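Local coordinates for glycosyl hydrolase family 2, TIM barrel domain protein (Faecalibacterium prausnitzii A2-165, PDB 6ED2) that probably hydrolyses beta-glucuronides, as a gut bacterial beta-glucuronidase of glycosyl hydrolase family 2, releasing glucuronic acid from its conjugates, at residues R317-H322 / I347-F352; C351-H356 / L578-A583; P313-G318 / D572-E577; K338-L343 / R604-K609. All coordinates share one frame; numbering follows the deposited sequence.

Contact 1. Residues R317-H322 / I347-F352; sequences RGFGRH and IGANCF
Arg-317 meets Asn-350 with both ends of its backbone. Its N donates almost straight (173°) to Asn-350 OD1 at 3.0 Å, coming from above the plane of the amide carbonyl, while its O takes the backbone N of Asn-350 at 2.8 Å. The side chain of Asn-350 can reach back because chi1 of 62° tucks CG between its own N and carbonyl carbon; ND2 then donates to Tyr-315 O. Replacing Asn-350 with a leucine would probably leave Arg-317 N and Tyr-315 O each short of a partner. The Arg-317 guanidinium runs off to the carbonyls of Trp-619, Leu-622 and Pro-623, laying CD 3.4 Å from Gly-348 O on the way. At Gly-318, CA lies 3.0 Å from Cys-351 O in a CA-H...O contact, and a CB there would collide with that oxygen. This is a beta-alpha-beta unit of the TIM barrel: strand 312-320, helix 334-347, then strand 351-353 parallel beside the first, with Gly-348 ending the helix in a Schellman motif. Phe-319 N continues the pairing to Cys-351 O at 3.2 Å. The Phe-319 ring turns an edge to Ile-347 CG2, 3.8 Å from its CZ, and touches Ala-349 CB. Arg-321 lays CD over one face of the Phe-352 ring, 3.9 Å from the centroid, and sends its guanidinium on to a salt bridge with Asp-340.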
loop_
_atom_site.group_PDB
_atom_site.type_symbol
_atom_site.label_atom_id
_atom_site.label_comp_id
_atom_site.label_asym_id
_atom_site.label_seq_id
_atom_site.Cartn_x
_atom_site.Cartn_y
_atom_site.Cartn_z
ATOM N N ARG A 317 -16.193 10.513 24.797
ATOM C CA ARG A 317 -15.664 9.642 23.750
ATOM C C ARG A 317 -15.016 10.520 22.691
ATOM O O ARG A 317 -15.583 11.548 22.295
ATOM C CB ARG A 317 -16.758 8.756 23.120
ATOM C CG ARG A 317 -17.792 9.523 22.293
ATOM C CD ARG A 317 -19.153 8.858 22.345
ATOM N NE ARG A 317 -19.770 9.049 23.652
ATOM C CZ ARG A 317 -20.990 8.630 23.978
ATOM N NH1 ARG A 317 -21.740 7.993 23.085
ATOM N NH2 ARG A 317 -21.462 8.853 25.202
ATOM N N GLY A 318 -13.828 10.124 22.249
ATOM C CA GLY A 318 -13.108 10.922 21.282
ATOM C C GLY A 318 -11.639 10.594 21.222
ATOM O O GLY A 318 -11.262 9.418 21.258
ATOM N N PHE A 319 -10.790 11.617 21.163
ATOM C CA PHE A 319 -9.423 11.402 20.723
ATOM C C PHE A 319 -8.434 12.198 21.550
ATOM O O PHE A 319 -8.738 13.281 22.056
ATOM C CB PHE A 319 -9.230 11.811 19.247
ATOM C CG PHE A 319 -10.194 11.168 18.311
ATOM C CD1 PHE A 319 -9.933 9.899 17.792
ATOM C CD2 PHE A 319 -11.361 11.830 17.937
ATOM C CE1 PHE A 319 -10.821 9.295 16.917
ATOM C CE2 PHE A 319 -12.278 11.233 17.066
ATOM C CZ PHE A 319 -12.013 9.967 16.558
ATOM N N GLY A 320 -7.223 11.657 21.647
ATOM C CA GLY A 320 -6.056 12.506 21.686
ATOM C C GLY A 320 -5.697 12.892 20.255
ATOM O O GLY A 320 -5.708 12.066 19.344
ATOM N N ARG A 321 -5.393 14.169 20.064
ATOM C CA ARG A 321 -5.107 14.724 18.760
ATOM C C ARG A 321 -3.645 15.151 18.664
ATOM O O ARG A 321 -2.823 14.911 19.563
ATOM C CB ARG A 321 -6.054 15.893 18.492
ATOM C CG ARG A 321 -7.503 15.470 18.237
ATOM C CD ARG A 321 -8.356 16.674 17.836
ATOM N NE ARG A 321 -7.746 17.312 16.674
ATOM C CZ ARG A 321 -8.034 16.995 15.419
ATOM N NH1 ARG A 321 -8.960 16.077 15.169
ATOM N NH2 ARG A 321 -7.387 17.584 14.424
ATOM N N HIS A 322 -3.322 15.781 17.543
ATOM C CA HIS A 322 -2.082 16.507 17.359
ATOM C C HIS A 322 -2.368 17.633 16.381
ATOM O O HIS A 322 -3.290 17.547 15.561
ATOM C CB HIS A 322 -0.945 15.614 16.826
ATOM C CG HIS A 322 0.048 15.189 17.877
ATOM N ND1 HIS A 322 0.781 16.089 18.628
ATOM C CD2 HIS A 322 0.426 13.952 18.300
ATOM C CE1 HIS A 322 1.557 15.428 19.471
ATOM N NE2 HIS A 322 1.360 14.130 19.291
ATOM N N ILE A 347 -17.846 10.287 13.168
ATOM C CA ILE A 347 -17.554 9.108 13.978
ATOM C C ILE A 347 -18.279 9.086 15.322
ATOM O O ILE A 347 -18.302 8.040 15.981
ATOM C CB ILE A 347 -16.031 8.984 14.160
ATOM C CG1 ILE A 347 -15.652 7.530 14.441
ATOM C CG2 ILE A 347 -15.545 9.938 15.223
ATOM C CD1 ILE A 347 -14.174 7.273 14.376
ATOM N N GLY A 348 -18.909 10.184 15.740
ATOM C CA GLY A 348 -19.637 10.197 16.998
ATOM C C GLY A 348 -18.830 10.627 18.207
ATOM O O GLY A 348 -19.285 10.425 19.339
ATOM N N ALA A 349 -17.646 11.197 18.007
ATOM C CA ALA A 349 -16.878 11.745 19.111
ATOM C C ALA A 349 -17.604 12.944 19.718
ATOM O O ALA A 349 -18.321 13.675 19.032
ATOM C CB ALA A 349 -15.478 12.140 18.623
ATOM N N ASN A 350 -17.434 13.144 21.024
ATOM C CA ASN A 350 -17.901 14.386 21.638
ATOM C C ASN A 350 -16.784 15.126 22.365
ATOM O O ASN A 350 -17.045 16.148 23.004
ATOM C CB ASN A 350 -19.082 14.127 22.584
ATOM C CG ASN A 350 -18.720 13.205 23.762
ATOM O OD1 ASN A 350 -17.552 13.090 24.151
ATOM N ND2 ASN A 350 -19.730 12.545 24.327
ATOM N N CYS A 351 -15.540 14.670 22.248
ATOM C CA CYS A 351 -14.509 15.178 23.140
ATOM C C CYS A 351 -13.133 14.925 22.547
ATOM O O CYS A 351 -12.902 13.890 21.921
ATOM C CB CYS A 351 -14.616 14.509 24.525
ATOM S SG CYS A 351 -13.366 15.080 25.717
ATOM N N PHE A 352 -12.208 15.858 22.774
ATOM C CA PHE A 352 -10.802 15.543 22.518
ATOM C C PHE A 352 -9.903 16.297 23.485
ATOM O O PHE A 352 -10.287 17.314 24.062
ATOM C CB PHE A 352 -10.365 15.845 21.065
ATOM C CG PHE A 352 -10.534 17.290 20.641
ATOM C CD1 PHE A 352 -9.522 18.214 20.840
ATOM C CD2 PHE A 352 -11.692 17.708 20.000
ATOM C CE1 PHE A 352 -9.672 19.541 20.417
ATOM C CE2 PHE A 352 -11.843 19.030 19.577
ATOM C CZ PHE A 352 -10.833 19.947 19.799
#

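Contact 2. Residues C351-H356 / L578-A583; sequences CFRTSH and LVWNFA
Arg-353 NH2 is gripped by Glu-535 OE2 and Thr-534 O, and from there it leans on the six-membered ring of Trp-580, 3.8 Å from CZ3. NH1 of the same guanidinium bridges to Glu-377, so the group is fixed in rotation by acids from two other strands. Ser-355 comes at the edge of the indole: OG sits 3.1 Å from Trp-580 CZ3, near the ring plane, while its hydrogen bond goes to Arg-321 O. These are C-terminal ends of barrel strands, where TIM-barrel glycosidases carry their active site; the formic acid and glycerol beside Trp-580 and His-356 are probably crystallisation additives, though such molecules tend to settle in pockets. The His-356 ring, reached through a cis peptide, is turned only 23° from the indole plane but displaced along it, with little shared face; NE2 comes 3.5 Å from Trp-580 CH2, and ND1 bonds to Glu-377, which thus holds both this ring and Arg-353. After a second cis peptide, Asn-581 lays ND2 over a face of the indole while OD1 takes Ala-583 N at 3.0 Å in an Asx turn. Deeper in the barrel, Leu-578 CD2 packs 3.9 Å from Cys-351 SG, and its CD1 leans on Arg-353 CB.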
loop_
_atom_site.group_PDB
_atom_site.type_symbol
_atom_site.label_atom_id
_atom_site.label_comp_id
_atom_site.label_asym_id
_atom_site.label_seq_id
_atom_site.Cartn_x
_atom_site.Cartn_y
_atom_site.Cartn_z
ATOM N N CYS A 351 -15.540 14.670 22.248
ATOM C CA CYS A 351 -14.509 15.178 23.140
ATOM C C CYS A 351 -13.133 14.925 22.547
ATOM O O CYS A 351 -12.902 13.890 21.921
ATOM C CB CYS A 351 -14.616 14.509 24.525
ATOM S SG CYS A 351 -13.366 15.080 25.717
ATOM N N PHE A 352 -12.208 15.858 22.774
ATOM C CA PHE A 352 -10.802 15.543 22.518
ATOM C C PHE A 352 -9.903 16.297 23.485
ATOM O O PHE A 352 -10.287 17.314 24.062
ATOM C CB PHE A 352 -10.365 15.845 21.065
ATOM C CG PHE A 352 -10.534 17.290 20.641
ATOM C CD1 PHE A 352 -9.522 18.214 20.840
ATOM C CD2 PHE A 352 -11.692 17.708 20.000
ATOM C CE1 PHE A 352 -9.672 19.541 20.417
ATOM C CE2 PHE A 352 -11.843 19.030 19.577
ATOM C CZ PHE A 352 -10.833 19.947 19.799
ATOM N N ARG A 353 -8.684 15.792 23.622
ATOM C CA ARG A 353 -7.653 16.387 24.456
ATOM C C ARG A 353 -6.625 17.047 23.552
ATOM O O ARG A 353 -6.277 16.497 22.500
ATOM C CB ARG A 353 -6.995 15.311 25.342
ATOM C CG ARG A 353 -5.735 15.757 26.103
ATOM C CD ARG A 353 -5.205 14.676 27.071
ATOM N NE ARG A 353 -4.816 13.448 26.371
ATOM C CZ ARG A 353 -3.568 13.011 26.267
ATOM N NH1 ARG A 353 -2.580 13.691 26.824
ATOM N NH2 ARG A 353 -3.308 11.885 25.613
ATOM N N THR A 354 -6.139 18.230 23.945
ATOM C CA THR A 354 -5.140 18.925 23.126
ATOM C C THR A 354 -3.739 18.417 23.458
ATOM O O THR A 354 -2.855 19.143 23.915
ATOM C CB THR A 354 -5.238 20.445 23.286
ATOM O OG1 THR A 354 -4.629 20.856 24.521
ATOM C CG2 THR A 354 -6.690 20.917 23.219
ATOM N N SER A 355 -3.554 17.128 23.227
ATOM C CA SER A 355 -2.241 16.529 23.401
ATOM C C SER A 355 -1.303 17.063 22.332
ATOM O O SER A 355 -1.691 17.139 21.167
ATOM C CB SER A 355 -2.359 15.013 23.297
ATOM O OG SER A 355 -3.313 14.667 22.305
ATOM N N HIS A 356 -0.083 17.464 22.709
ATOM C CA HIS A 356 0.394 17.608 24.095
ATOM C C HIS A 356 0.808 19.056 24.349
ATOM O O HIS A 356 1.896 19.319 24.854
ATOM C CB HIS A 356 1.599 16.709 24.363
ATOM C CG HIS A 356 1.307 15.250 24.250
ATOM N ND1 HIS A 356 0.365 14.617 25.033
ATOM C CD2 HIS A 356 1.844 14.291 23.456
ATOM C CE1 HIS A 356 0.327 13.332 24.717
ATOM N NE2 HIS A 356 1.217 13.108 23.769
ATOM N N LEU A 578 -10.774 8.251 25.356
ATOM C CA LEU A 578 -10.177 9.064 24.311
ATOM C C LEU A 578 -9.034 8.225 23.776
ATOM O O LEU A 578 -8.076 7.937 24.506
ATOM C CB LEU A 578 -9.700 10.422 24.830
ATOM C CG LEU A 578 -10.725 11.267 25.585
ATOM C CD1 LEU A 578 -10.101 12.599 25.961
ATOM C CD2 LEU A 578 -12.005 11.493 24.815
ATOM N N VAL A 579 -9.163 7.790 22.523
ATOM C CA VAL A 579 -8.233 6.819 21.962
ATOM C C VAL A 579 -7.057 7.572 21.367
ATOM O O VAL A 579 -7.177 8.732 20.961
ATOM C CB VAL A 579 -8.948 5.912 20.930
ATOM C CG1 VAL A 579 -9.318 6.694 19.663
ATOM C CG2 VAL A 579 -8.106 4.679 20.590
ATOM N N TRP A 580 -5.892 6.926 21.352
ATOM C CA TRP A 580 -4.713 7.451 20.671
ATOM C C TRP A 580 -4.599 6.789 19.300
ATOM O O TRP A 580 -4.477 5.567 19.221
ATOM C CB TRP A 580 -3.468 7.156 21.489
ATOM C CG TRP A 580 -2.272 7.971 21.139
ATOM C CD1 TRP A 580 -1.107 7.522 20.589
ATOM C CD2 TRP A 580 -2.103 9.369 21.363
ATOM N NE1 TRP A 580 -0.222 8.561 20.456
ATOM C CE2 TRP A 580 -0.814 9.709 20.918
ATOM C CE3 TRP A 580 -2.926 10.373 21.889
ATOM C CZ2 TRP A 580 -0.320 11.013 20.982
ATOM C CZ3 TRP A 580 -2.442 11.662 21.944
ATOM C CH2 TRP A 580 -1.145 11.971 21.496
ATOM N N ASN A 581 -4.625 7.566 18.224
ATOM C CA ASN A 581 -4.733 9.019 18.147
ATOM C C ASN A 581 -5.757 9.274 17.023
ATOM O O ASN A 581 -6.044 8.355 16.246
ATOM C CB ASN A 581 -3.358 9.612 17.815
ATOM C CG ASN A 581 -3.347 11.147 17.669
ATOM O OD1 ASN A 581 -3.789 11.704 16.657
ATOM N ND2 ASN A 581 -2.738 11.820 18.646
ATOM N N PHE A 582 -6.303 10.491 16.923
ATOM C CA PHE A 582 -7.203 10.816 15.815
ATOM C C PHE A 582 -6.605 10.426 14.456
ATOM O O PHE A 582 -7.282 9.828 13.615
ATOM C CB PHE A 582 -7.542 12.313 15.848
ATOM C CG PHE A 582 -8.329 12.793 14.643
ATOM C CD1 PHE A 582 -9.692 12.555 14.551
ATOM C CD2 PHE A 582 -7.705 13.481 13.619
ATOM C CE1 PHE A 582 -10.415 12.976 13.457
ATOM C CE2 PHE A 582 -8.426 13.928 12.512
ATOM C CZ PHE A 582 -9.782 13.675 12.433
ATOM N N ALA A 583 -5.333 10.743 14.219
ATOM C CA ALA A 583 -4.755 10.496 12.905
ATOM C C ALA A 583 -3.271 10.175 13.032
ATOM O O ALA A 583 -2.605 10.628 13.965
ATOM C CB ALA A 583 -4.975 11.711 11.978
#

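Contact 3. Residues P313-G318 / D572-E577; sequences PVYLRG and DFVQGE
Three backbone hydrogen bonds pair the segments as parallel strands: Leu-316 N to Gln-575 O at 3.1 Å, Glu-577 N to Leu-316 O at 2.8 Å, and Gly-318 N to Glu-577 O at 3.1 Å. CA-H...O contacts from Gly-576 to Leu-316 O and from Arg-317 to Glu-577 O fill in between. Among side chains, Tyr-315 OH donates to Glu-577 OE1 at a very short 2.5 Å, with ring and carboxylate planes 75° apart. The same OE1 has a salt bridge to Arg-618, and OE2 takes Trp-619 NE1. A chi1 of -179° carries the Tyr-315 ring away from its N and across the neighbouring strand. Arg-317 NE and NH2 reach Tyr-315 O side-on from the same face of its plane. A water donates to both Val-314 O and Gln-575 OE1, the latter also taking Arg-306 NH2. Gly-576 CA lies over one face of the Tyr-315 ring, 4.2 Å from the centroid, while a CB there would press against Leu-316 CB. With an alanine at Tyr-315, Glu-577 would probably lose this hydroxyl partner and a gap would open over Gly-576. Strands 312-320 and 574-580 are the first and last of the eight parallel strands, and their pairing closes the TIM barrel.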
loop_
_atom_site.group_PDB
_atom_site.type_symbol
_atom_site.label_atom_id
_atom_site.label_comp_id
_atom_site.label_asym_id
_atom_site.label_seq_id
_atom_site.Cartn_x
_atom_site.Cartn_y
_atom_site.Cartn_z
ATOM N N PRO A 313 -25.240 13.986 32.954
ATOM C CA PRO A 313 -23.963 13.280 32.787
ATOM C C PRO A 313 -23.625 13.040 31.325
ATOM O O PRO A 313 -24.505 12.805 30.495
ATOM C CB PRO A 313 -24.184 11.959 33.536
ATOM C CG PRO A 313 -25.675 11.762 33.518
ATOM C CD PRO A 313 -26.289 13.134 33.551
ATOM N N VAL A 314 -22.329 13.113 31.014
ATOM C CA VAL A 314 -21.820 12.858 29.669
ATOM C C VAL A 314 -20.703 11.834 29.766
ATOM O O VAL A 314 -19.756 12.017 30.541
ATOM C CB VAL A 314 -21.285 14.131 28.981
ATOM C CG1 VAL A 314 -20.716 13.766 27.614
ATOM C CG2 VAL A 314 -22.381 15.155 28.824
ATOM N N TYR A 315 -20.804 10.772 28.973
ATOM C CA TYR A 315 -19.719 9.813 28.828
ATOM C C TYR A 315 -18.817 10.300 27.697
ATOM O O TYR A 315 -19.256 10.395 26.546
ATOM C CB TYR A 315 -20.260 8.406 28.553
ATOM C CG TYR A 315 -19.166 7.379 28.427
ATOM C CD1 TYR A 315 -18.667 6.714 29.553
ATOM C CD2 TYR A 315 -18.590 7.096 27.189
ATOM C CE1 TYR A 315 -17.623 5.778 29.440
ATOM C CE2 TYR A 315 -17.560 6.168 27.066
ATOM C CZ TYR A 315 -17.081 5.515 28.190
ATOM O OH TYR A 315 -16.059 4.596 28.049
ATOM N N LEU A 316 -17.572 10.634 28.030
ATOM C CA LEU A 316 -16.670 11.243 27.065
ATOM C C LEU A 316 -16.171 10.183 26.087
ATOM O O LEU A 316 -15.782 9.080 26.493
ATOM C CB LEU A 316 -15.486 11.903 27.782
ATOM C CG LEU A 316 -15.739 12.837 28.989
ATOM C CD1 LEU A 316 -14.430 13.419 29.560
ATOM C CD2 LEU A 316 -16.699 13.974 28.652
ATOM N N ARG A 317 -16.193 10.513 24.797
ATOM C CA ARG A 317 -15.664 9.642 23.750
ATOM C C ARG A 317 -15.016 10.520 22.691
ATOM O O ARG A 317 -15.583 11.548 22.295
ATOM C CB ARG A 317 -16.758 8.756 23.120
ATOM C CG ARG A 317 -17.792 9.523 22.293
ATOM C CD ARG A 317 -19.153 8.858 22.345
ATOM N NE ARG A 317 -19.770 9.049 23.652
ATOM C CZ ARG A 317 -20.990 8.630 23.978
ATOM N NH1 ARG A 317 -21.740 7.993 23.085
ATOM N NH2 ARG A 317 -21.462 8.853 25.202
ATOM N N GLY A 318 -13.828 10.124 22.249
ATOM C CA GLY A 318 -13.108 10.922 21.282
ATOM C C GLY A 318 -11.639 10.594 21.222
ATOM O O GLY A 318 -11.262 9.418 21.258
ATOM N N ASP A 572 -17.768 0.764 36.609
ATOM C CA ASP A 572 -18.703 1.885 36.632
ATOM C C ASP A 572 -17.989 3.232 36.716
ATOM O O ASP A 572 -18.567 4.257 36.337
ATOM C CB ASP A 572 -19.698 1.729 37.802
ATOM C CG ASP A 572 -19.118 2.201 39.170
ATOM O OD1 ASP A 572 -18.033 1.712 39.598
ATOM O OD2 ASP A 572 -19.754 3.070 39.829
ATOM N N PHE A 573 -16.747 3.253 37.192
ATOM C CA PHE A 573 -16.041 4.516 37.347
ATOM C C PHE A 573 -15.359 4.984 36.064
ATOM O O PHE A 573 -14.914 6.137 36.012
ATOM C CB PHE A 573 -15.014 4.426 38.482
ATOM C CG PHE A 573 -14.033 3.277 38.357
ATOM C CD1 PHE A 573 -12.946 3.349 37.493
ATOM C CD2 PHE A 573 -14.187 2.131 39.131
ATOM C CE1 PHE A 573 -12.034 2.312 37.391
ATOM C CE2 PHE A 573 -13.284 1.081 39.029
ATOM C CZ PHE A 573 -12.203 1.171 38.163
ATOM N N VAL A 574 -15.277 4.146 35.033
ATOM C CA VAL A 574 -14.696 4.578 33.761
ATOM C C VAL A 574 -15.735 5.436 33.058
ATOM O O VAL A 574 -16.798 4.947 32.666
ATOM C CB VAL A 574 -14.265 3.397 32.885
ATOM C CG1 VAL A 574 -13.799 3.915 31.526
ATOM C CG2 VAL A 574 -13.139 2.608 33.561
ATOM N N GLN A 575 -15.442 6.726 32.917
ATOM C CA GLN A 575 -16.434 7.664 32.406
ATOM C C GLN A 575 -16.004 8.328 31.108
ATOM O O GLN A 575 -16.641 9.297 30.675
ATOM C CB GLN A 575 -16.745 8.718 33.470
ATOM C CG GLN A 575 -17.492 8.148 34.660
ATOM C CD GLN A 575 -18.899 7.724 34.292
ATOM O OE1 GLN A 575 -19.614 8.466 33.626
ATOM N NE2 GLN A 575 -19.307 6.526 34.729
ATOM N N GLY A 576 -14.959 7.831 30.467
ATOM C CA GLY A 576 -14.547 8.408 29.211
ATOM C C GLY A 576 -13.483 7.585 28.525
ATOM O O GLY A 576 -12.651 6.961 29.195
ATOM N N GLU A 577 -13.505 7.573 27.189
ATOM C CA GLU A 577 -12.488 6.896 26.386
ATOM C C GLU A 577 -12.030 7.854 25.299
ATOM O O GLU A 577 -12.817 8.245 24.431
ATOM C CB GLU A 577 -13.023 5.592 25.780
ATOM C CG GLU A 577 -14.368 5.743 25.074
ATOM C CD GLU A 577 -15.046 4.407 24.818
ATOM O OE1 GLU A 577 -15.514 3.762 25.795
ATOM O OE2 GLU A 577 -15.107 3.999 23.638
HETATM O O HOH W 1 -19.589 11.252 33.307
#

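Contact 4. Residues K338-L343 / R604-K609; sequences KRDFEL and RQRQPK
A loop with no regular structure runs past the side of helix 334-347, nearest where the CA atoms of Asp-340 and Arg-606 stand 7.2 Å apart. The Arg-606 side chain meets Asp-340 side-on in a salt bridge: NE to OD1 at 2.8 Å and NH2 to OD2 at 3.1 Å, one nitrogen to each oxygen, both on the syn side, with guanidinium and carboxylate nearly coplanar. NH1 turns back to Arg-604 O at 2.8 Å, and Asp-324 O takes NH2 as well, so the group is fixed in its rotation. Asp-340 OD2 has a second charged partner in Arg-321; two arginines thus share this buried carboxylate, which would probably stabilise its ionised form. Running past Arg-606 in the opposite direction, Arg-339 grips its carbonyl O with two nitrogens, NH2 at 2.9 Å and NE at a longer 3.3 Å. The bend at chi2 of 73° brings this guanidinium over Leu-343, whose CD2 lies 3.9 Å above its plane while CD1 packs 3.8 Å from Arg-606 CG. Arg-339 NH2 also donates to Leu-547 O of a neighbouring subunit, and Gln-607 OE1 accepts from the N of that same Leu-547, so the contact takes part in the subunit interface of the four-chain assembly. Within the TIM barrel it ties the helix after the first strand to the long loop after the last.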
loop_
_atom_site.group_PDB
_atom_site.type_symbol
_atom_site.label_atom_id
_atom_site.label_comp_id
_atom_site.label_asym_id
_atom_site.label_seq_id
_atom_site.Cartn_x
_atom_site.Cartn_y
_atom_site.Cartn_z
ATOM N N LYS A 338 -11.492 22.010 9.486
ATOM C CA LYS A 338 -12.883 21.734 9.137
ATOM C C LYS A 338 -13.085 20.250 8.864
ATOM O O LYS A 338 -14.009 19.627 9.393
ATOM C CB LYS A 338 -13.296 22.566 7.920
ATOM C CG LYS A 338 -14.704 22.269 7.389
ATOM C CD LYS A 338 -15.767 22.870 8.292
ATOM C CE LYS A 338 -17.134 22.346 7.958
ATOM N NZ LYS A 338 -18.165 22.895 8.859
ATOM N N ARG A 339 -12.223 19.667 8.036
ATOM C CA ARG A 339 -12.325 18.241 7.738
ATOM C C ARG A 339 -12.236 17.403 9.013
ATOM O O ARG A 339 -12.991 16.439 9.186
ATOM C CB ARG A 339 -11.229 17.851 6.741
ATOM C CG ARG A 339 -11.054 16.357 6.518
ATOM C CD ARG A 339 -12.184 15.762 5.693
ATOM N NE ARG A 339 -11.874 14.378 5.332
ATOM C CZ ARG A 339 -12.721 13.553 4.724
ATOM N NH1 ARG A 339 -13.940 13.968 4.408
ATOM N NH2 ARG A 339 -12.351 12.311 4.432
ATOM N N ASP A 340 -11.333 17.767 9.929
ATOM C CA ASP A 340 -11.177 16.979 11.158
ATOM C C ASP A 340 -12.459 17.002 11.992
ATOM O O ASP A 340 -12.912 15.958 12.482
ATOM C CB ASP A 340 -9.979 17.487 11.973
ATOM C CG ASP A 340 -8.627 17.165 11.310
ATOM O OD1 ASP A 340 -8.615 16.512 10.239
ATOM O OD2 ASP A 340 -7.565 17.563 11.847
ATOM N N PHE A 341 -13.091 18.172 12.120
ATOM C CA PHE A 341 -14.369 18.228 12.823
ATOM C C PHE A 341 -15.466 17.459 12.084
ATOM O O PHE A 341 -16.277 16.766 12.723
ATOM C CB PHE A 341 -14.758 19.683 13.078
ATOM C CG PHE A 341 -14.104 20.254 14.318
ATOM C CD1 PHE A 341 -14.741 20.173 15.561
ATOM C CD2 PHE A 341 -12.833 20.815 14.254
ATOM C CE1 PHE A 341 -14.135 20.676 16.708
ATOM C CE2 PHE A 341 -12.218 21.323 15.397
ATOM C CZ PHE A 341 -12.869 21.253 16.627
ATOM N N GLU A 342 -15.515 17.553 10.747
ATOM C CA GLU A 342 -16.480 16.741 10.008
ATOM C C GLU A 342 -16.272 15.250 10.290
ATOM O O GLU A 342 -17.244 14.499 10.438
ATOM C CB GLU A 342 -16.394 17.030 8.502
ATOM C CG GLU A 342 -16.865 18.438 8.107
ATOM C CD GLU A 342 -18.247 18.780 8.668
ATOM O OE1 GLU A 342 -19.256 18.242 8.149
ATOM O OE2 GLU A 342 -18.322 19.567 9.647
ATOM N N LEU A 343 -15.014 14.813 10.368
ATOM C CA LEU A 343 -14.711 13.425 10.718
ATOM C C LEU A 343 -15.087 13.109 12.167
ATOM O O LEU A 343 -15.633 12.038 12.455
ATOM C CB LEU A 343 -13.224 13.141 10.499
ATOM C CG LEU A 343 -12.716 13.143 9.053
ATOM C CD1 LEU A 343 -11.201 13.025 9.028
ATOM C CD2 LEU A 343 -13.369 12.004 8.270
ATOM N N ARG A 604 -3.148 10.130 8.002
ATOM C CA ARG A 604 -2.707 11.514 8.078
ATOM C C ARG A 604 -3.373 12.380 7.006
ATOM O O ARG A 604 -3.488 13.599 7.179
ATOM C CB ARG A 604 -1.180 11.565 7.951
ATOM C CG ARG A 604 -0.571 12.867 8.435
ATOM C CD ARG A 604 0.916 12.900 8.186
ATOM N NE ARG A 604 1.598 13.860 9.049
ATOM C CZ ARG A 604 2.779 14.400 8.780
ATOM N NH1 ARG A 604 3.395 14.103 7.639
ATOM N NH2 ARG A 604 3.346 15.230 9.650
ATOM N N GLN A 605 -3.788 11.773 5.890
ATOM C CA GLN A 605 -4.531 12.431 4.822
ATOM C C GLN A 605 -6.023 12.496 5.117
ATOM O O GLN A 605 -6.810 12.886 4.244
ATOM C CB GLN A 605 -4.286 11.700 3.496
ATOM C CG GLN A 605 -2.813 11.703 3.073
ATOM C CD GLN A 605 -1.927 10.743 3.884
ATOM O OE1 GLN A 605 -2.368 9.663 4.277
ATOM N NE2 GLN A 605 -0.674 11.146 4.139
ATOM N N ARG A 606 -6.420 12.066 6.315
ATOM C CA ARG A 606 -7.761 12.285 6.841
ATOM C C ARG A 606 -8.786 11.382 6.170
ATOM O O ARG A 606 -9.908 11.802 5.875
ATOM C CB ARG A 606 -8.173 13.747 6.728
ATOM C CG ARG A 606 -7.855 14.551 7.964
ATOM C CD ARG A 606 -6.394 14.456 8.388
ATOM N NE ARG A 606 -6.137 15.353 9.508
ATOM C CZ ARG A 606 -4.962 15.493 10.118
ATOM N NH1 ARG A 606 -3.903 14.801 9.717
ATOM N NH2 ARG A 606 -4.849 16.341 11.136
ATOM N N GLN A 607 -8.406 10.125 5.946
ATOM C CA GLN A 607 -9.372 9.128 5.527
ATOM C C GLN A 607 -9.465 8.030 6.580
ATOM O O GLN A 607 -8.496 7.771 7.291
ATOM C CB GLN A 607 -8.998 8.516 4.167
ATOM C CG GLN A 607 -8.858 9.527 3.067
ATOM C CD GLN A 607 -10.170 10.247 2.742
ATOM O OE1 GLN A 607 -11.263 9.797 3.116
ATOM N NE2 GLN A 607 -10.058 11.377 2.033
ATOM N N PRO A 608 -10.605 7.355 6.693
ATOM C CA PRO A 608 -10.757 6.366 7.770
ATOM C C PRO A 608 -9.897 5.131 7.549
ATOM O O PRO A 608 -9.687 4.686 6.418
ATOM C CB PRO A 608 -12.247 6.016 7.728
ATOM C CG PRO A 608 -12.674 6.350 6.365
ATOM C CD PRO A 608 -11.840 7.516 5.918
ATOM N N LYS A 609 -9.380 4.598 8.654
ATOM C CA LYS A 609 -8.928 3.220 8.692
ATOM C C LYS A 609 -10.069 2.348 9.195
ATOM O O LYS A 609 -11.127 2.840 9.597
ATOM C CB LYS A 609 -7.696 3.059 9.579
ATOM C CG LYS A 609 -6.470 3.881 9.169
ATOM C CD LYS A 609 -5.253 3.363 9.973
ATOM C CE LYS A 609 -4.359 4.469 10.391
ATOM N NZ LYS A 609 -3.337 3.987 11.389
#

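Overall arrangement
Contacts 1, 2 and 3 lie in the barrel sheet: strand 312-320 sits between strands 351-353 and 574-580, pairing with the former in contact 1 and the latter in contact 3, while contact 2 joins these two neighbours across it by side chains. Backbone hydrogen bonds dominate contacts 1 and 3; in contact 2 a charged and aromatic cluster gathers at the C-terminal strand ends. Contact 4 is also buried, but outside the sheet and against neighbouring subunits, working by arginine side chains, one in a salt bridge and one on a backbone carbonyl. Arg-321 links it to contact 1 through Asp-340, and Phe-582 of contact 2 packs on Asp-340 and Leu-343. Contact 3 does not touch contact 4.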